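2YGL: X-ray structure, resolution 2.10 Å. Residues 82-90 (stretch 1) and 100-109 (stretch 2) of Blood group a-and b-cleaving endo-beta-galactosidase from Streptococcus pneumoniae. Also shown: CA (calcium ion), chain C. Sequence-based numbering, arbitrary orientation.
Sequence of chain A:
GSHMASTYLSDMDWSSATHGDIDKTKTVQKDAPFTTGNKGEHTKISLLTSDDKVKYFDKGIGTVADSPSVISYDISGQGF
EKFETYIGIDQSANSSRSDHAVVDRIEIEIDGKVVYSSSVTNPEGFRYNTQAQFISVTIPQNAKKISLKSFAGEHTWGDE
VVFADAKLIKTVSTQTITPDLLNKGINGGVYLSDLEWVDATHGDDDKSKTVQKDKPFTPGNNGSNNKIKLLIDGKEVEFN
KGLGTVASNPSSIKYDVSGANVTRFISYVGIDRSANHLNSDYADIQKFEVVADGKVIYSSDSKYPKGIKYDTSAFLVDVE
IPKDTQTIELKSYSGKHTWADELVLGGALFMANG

Stretch 1 82-90: KFETYIGID
Stretch 2 100-109: HAVVDRIEIE

Stretch 1 runs extended as a strand from Lys82, turning a corner at Gly88 (phi/psi 169/-178°), and stretch 2 runs nearly antiparallel to it, the end-to-end directions lying 169° apart. CA–CA separations of 9.4 Å for Phe83–Ile108, 8.0 Å for Ile87–Ile106 and 7.0 Å for Ile89–Ala101 set the register. No hydrogen bond crosses, so apolar side-chain packing carries the contact, burying 351 Å² in total.

Ala101 opens the contact on stretch 2 with positive phi/psi (57/54°); its CA-to-CB bond points toward stretch 1, and Ile89 (m, t) CD1 lies 4.1 Å from Ala101 CB, an apolar contact, and 3.3 Å from Ala101 O. Val102 points away, while its carbonyl O binds the calcium ion CA at 2.2 Å, two waters and atoms elsewhere in the structure completing the listed ligands. Val103 (t) turns back, placing CG2 3.9 Å from Ile89 CD1, so Ile89 CD1 makes van der Waals contact with both Ala101 and Val103.

From Arg105 the chain is a strand, and alternation governs the contact. Ile106 (m, t) faces Ile87 (p, t), with Ile106 CG2 3.9 Å from Ile87 CD1, an aliphatic methyl pair in van der Waals contact. Glu107 points away; its OE2 accepts a 2.8 Å hydrogen bond from Arg105 NE (158°), part of a salt bridge. Ile108 (m, m) points toward Phe83 (t, chi2 74°), its CD1 methyl approaching the aromatic carbon Phe83 CE2 obliquely at 3.7 Å.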

# COMPACT_ATOMS: atom_id res chain seq x y z
N LYS A 82 -5.05 5.77 8.27
CA LYS A 82 -5.43 6.72 9.31
C LYS A 82 -6.63 7.56 8.90
O LYS A 82 -6.86 7.81 7.71
CB LYS A 82 -4.26 7.65 9.66
CG LYS A 82 -3.10 6.98 10.39
CD LYS A 82 -1.85 7.86 10.38
CE LYS A 82 -1.73 8.72 11.62
NZ LYS A 82 -1.21 7.95 12.79
N PHE A 83 -7.40 7.99 9.90
CA PHE A 83 -8.43 9.00 9.72
C PHE A 83 -8.12 10.18 10.62
O PHE A 83 -7.86 10.01 11.82
CB PHE A 83 -9.82 8.44 10.02
CG PHE A 83 -10.90 9.49 10.09
CD1 PHE A 83 -11.37 10.10 8.93
CD2 PHE A 83 -11.44 9.87 11.31
CE1 PHE A 83 -12.36 11.07 8.99
CE2 PHE A 83 -12.44 10.84 11.39
CZ PHE A 83 -12.90 11.44 10.22
N GLU A 84 -8.14 11.39 10.05
CA GLU A 84 -7.86 12.60 10.82
C GLU A 84 -8.85 13.72 10.53
O GLU A 84 -9.22 13.95 9.38
CB GLU A 84 -6.41 13.06 10.59
CG GLU A 84 -5.37 12.12 11.19
CD GLU A 84 -3.95 12.63 11.10
OE1 GLU A 84 -3.68 13.56 10.31
OE2 GLU A 84 -3.09 12.09 11.83
N THR A 85 -9.28 14.39 11.60
CA THR A 85 -10.24 15.50 11.51
C THR A 85 -10.26 16.33 12.79
O THR A 85 -9.87 15.86 13.86
CB THR A 85 -11.68 15.00 11.19
OG1 THR A 85 -12.50 16.11 10.80
CG2 THR A 85 -12.32 14.31 12.40
N TYR A 86 -10.71 17.58 12.67
CA TYR A 86 -11.02 18.43 13.81
C TYR A 86 -12.53 18.46 13.98
O TYR A 86 -13.27 18.63 13.01
CB TYR A 86 -10.50 19.85 13.59
CG TYR A 86 -8.99 19.96 13.52
CD1 TYR A 86 -8.32 19.78 12.31
CD2 TYR A 86 -8.24 20.27 14.65
CE1 TYR A 86 -6.93 19.88 12.23
CE2 TYR A 86 -6.85 20.38 14.59
CZ TYR A 86 -6.21 20.19 13.37
OH TYR A 86 -4.84 20.29 13.29
N ILE A 87 -13.00 18.30 15.21
CA ILE A 87 -14.44 18.34 15.49
C ILE A 87 -14.83 19.45 16.45
O ILE A 87 -14.05 19.84 17.32
CB ILE A 87 -14.98 16.98 16.03
CG1 ILE A 87 -14.18 16.50 17.25
CG2 ILE A 87 -15.00 15.94 14.91
CD1 ILE A 87 -14.87 15.41 18.06
N GLY A 88 -16.04 19.95 16.28
CA GLY A 88 -16.62 20.97 17.14
C GLY A 88 -17.89 21.51 16.52
O GLY A 88 -18.32 21.03 15.47
N ILE A 89 -18.50 22.49 17.18
CA ILE A 89 -19.67 23.17 16.63
C ILE A 89 -19.18 24.37 15.83
O ILE A 89 -18.38 25.16 16.33
CB ILE A 89 -20.65 23.60 17.75
CG1 ILE A 89 -21.16 22.37 18.51
CG2 ILE A 89 -21.82 24.39 17.15
CD1 ILE A 89 -21.90 22.69 19.80
N ASP A 90 -19.65 24.48 14.59
CA ASP A 90 -19.22 25.55 13.70
C ASP A 90 -19.51 26.94 14.27
O ASP A 90 -20.54 27.15 14.92
CB ASP A 90 -19.87 25.42 12.32
CG ASP A 90 -19.15 26.24 11.27
OD1 ASP A 90 -18.13 25.76 10.73
OD2 ASP A 90 -19.61 27.36 10.99
N HIS A 100 -29.46 25.97 22.61
CA HIS A 100 -28.96 25.88 21.24
C HIS A 100 -27.46 25.62 21.26
O HIS A 100 -26.77 26.04 22.20
CB HIS A 100 -29.27 27.17 20.49
CG HIS A 100 -30.70 27.30 20.06
ND1 HIS A 100 -31.07 27.58 18.76
CD2 HIS A 100 -31.85 27.19 20.76
CE1 HIS A 100 -32.38 27.63 18.68
NE2 HIS A 100 -32.89 27.40 19.88
N ALA A 101 -26.96 24.94 20.23
CA ALA A 101 -25.55 24.54 20.12
C ALA A 101 -25.06 23.70 21.32
O ALA A 101 -24.07 24.03 21.97
CB ALA A 101 -24.64 25.77 19.89
N VAL A 102 -25.78 22.62 21.59
CA VAL A 102 -25.44 21.70 22.68
C VAL A 102 -25.37 20.28 22.11
O VAL A 102 -26.39 19.67 21.81
CB VAL A 102 -26.44 21.78 23.86
CG1 VAL A 102 -26.11 20.75 24.94
CG2 VAL A 102 -26.46 23.19 24.46
N VAL A 103 -24.15 19.79 21.95
CA VAL A 103 -23.91 18.47 21.37
C VAL A 103 -23.40 17.53 22.45
O VAL A 103 -22.36 17.78 23.06
CB VAL A 103 -22.93 18.54 20.17
CG1 VAL A 103 -22.48 17.14 19.73
CG2 VAL A 103 -23.58 19.29 19.01
N ASP A 104 -24.15 16.46 22.69
CA ASP A 104 -23.82 15.50 23.75
C ASP A 104 -22.54 14.72 23.47
O ASP A 104 -21.70 14.57 24.35
CB ASP A 104 -24.99 14.53 23.98
CG ASP A 104 -26.10 15.13 24.85
OD1 ASP A 104 -26.14 16.37 25.02
OD2 ASP A 104 -26.92 14.34 25.36
N ARG A 105 -22.39 14.25 22.23
CA ARG A 105 -21.32 13.32 21.89
C ARG A 105 -21.03 13.27 20.39
O ARG A 105 -21.95 13.37 19.57
CB ARG A 105 -21.70 11.92 22.38
CG ARG A 105 -20.55 10.96 22.55
CD ARG A 105 -20.97 9.75 23.37
NE ARG A 105 -21.87 8.84 22.66
CZ ARG A 105 -23.19 8.78 22.85
NH1 ARG A 105 -23.79 9.57 23.72
NH2 ARG A 105 -23.92 7.91 22.16
N ILE A 106 -19.76 13.13 20.04
CA ILE A 106 -19.34 12.83 18.67
C ILE A 106 -18.50 11.56 18.69
O ILE A 106 -17.56 11.44 19.49
CB ILE A 106 -18.55 14.00 18.02
CG1 ILE A 106 -19.42 15.26 17.92
CG2 ILE A 106 -18.04 13.59 16.63
CD1 ILE A 106 -18.66 16.53 17.57
N GLU A 107 -18.83 10.61 17.82
CA GLU A 107 -18.10 9.35 17.73
C GLU A 107 -17.63 9.05 16.32
O GLU A 107 -18.24 9.48 15.34
CB GLU A 107 -18.97 8.19 18.22
CG GLU A 107 -19.26 8.19 19.71
CD GLU A 107 -20.25 7.11 20.11
OE1 GLU A 107 -20.88 6.49 19.22
OE2 GLU A 107 -20.42 6.88 21.33
N ILE A 108 -16.53 8.30 16.23
CA ILE A 108 -16.09 7.70 14.98
C ILE A 108 -16.14 6.19 15.14
O ILE A 108 -15.62 5.64 16.12
CB ILE A 108 -14.67 8.17 14.55
CG1 ILE A 108 -14.60 9.71 14.47
CG2 ILE A 108 -14.25 7.52 13.23
CD1 ILE A 108 -15.53 10.36 13.43
N GLU A 109 -16.79 5.53 14.19
CA GLU A 109 -17.02 4.09 14.24
C GLU A 109 -16.48 3.43 12.98
O GLU A 109 -16.68 3.94 11.87
CB GLU A 109 -18.52 3.83 14.38
CG GLU A 109 -18.92 2.38 14.58
CD GLU A 109 -20.41 2.22 14.85
OE1 GLU A 109 -20.90 2.76 15.86
OE2 GLU A 109 -21.10 1.56 14.04
CA CA C . -28.41 19.59 21.03
O HOH W 1 -29.43 19.60 23.05
O HOH W 2 -29.18 21.85 20.92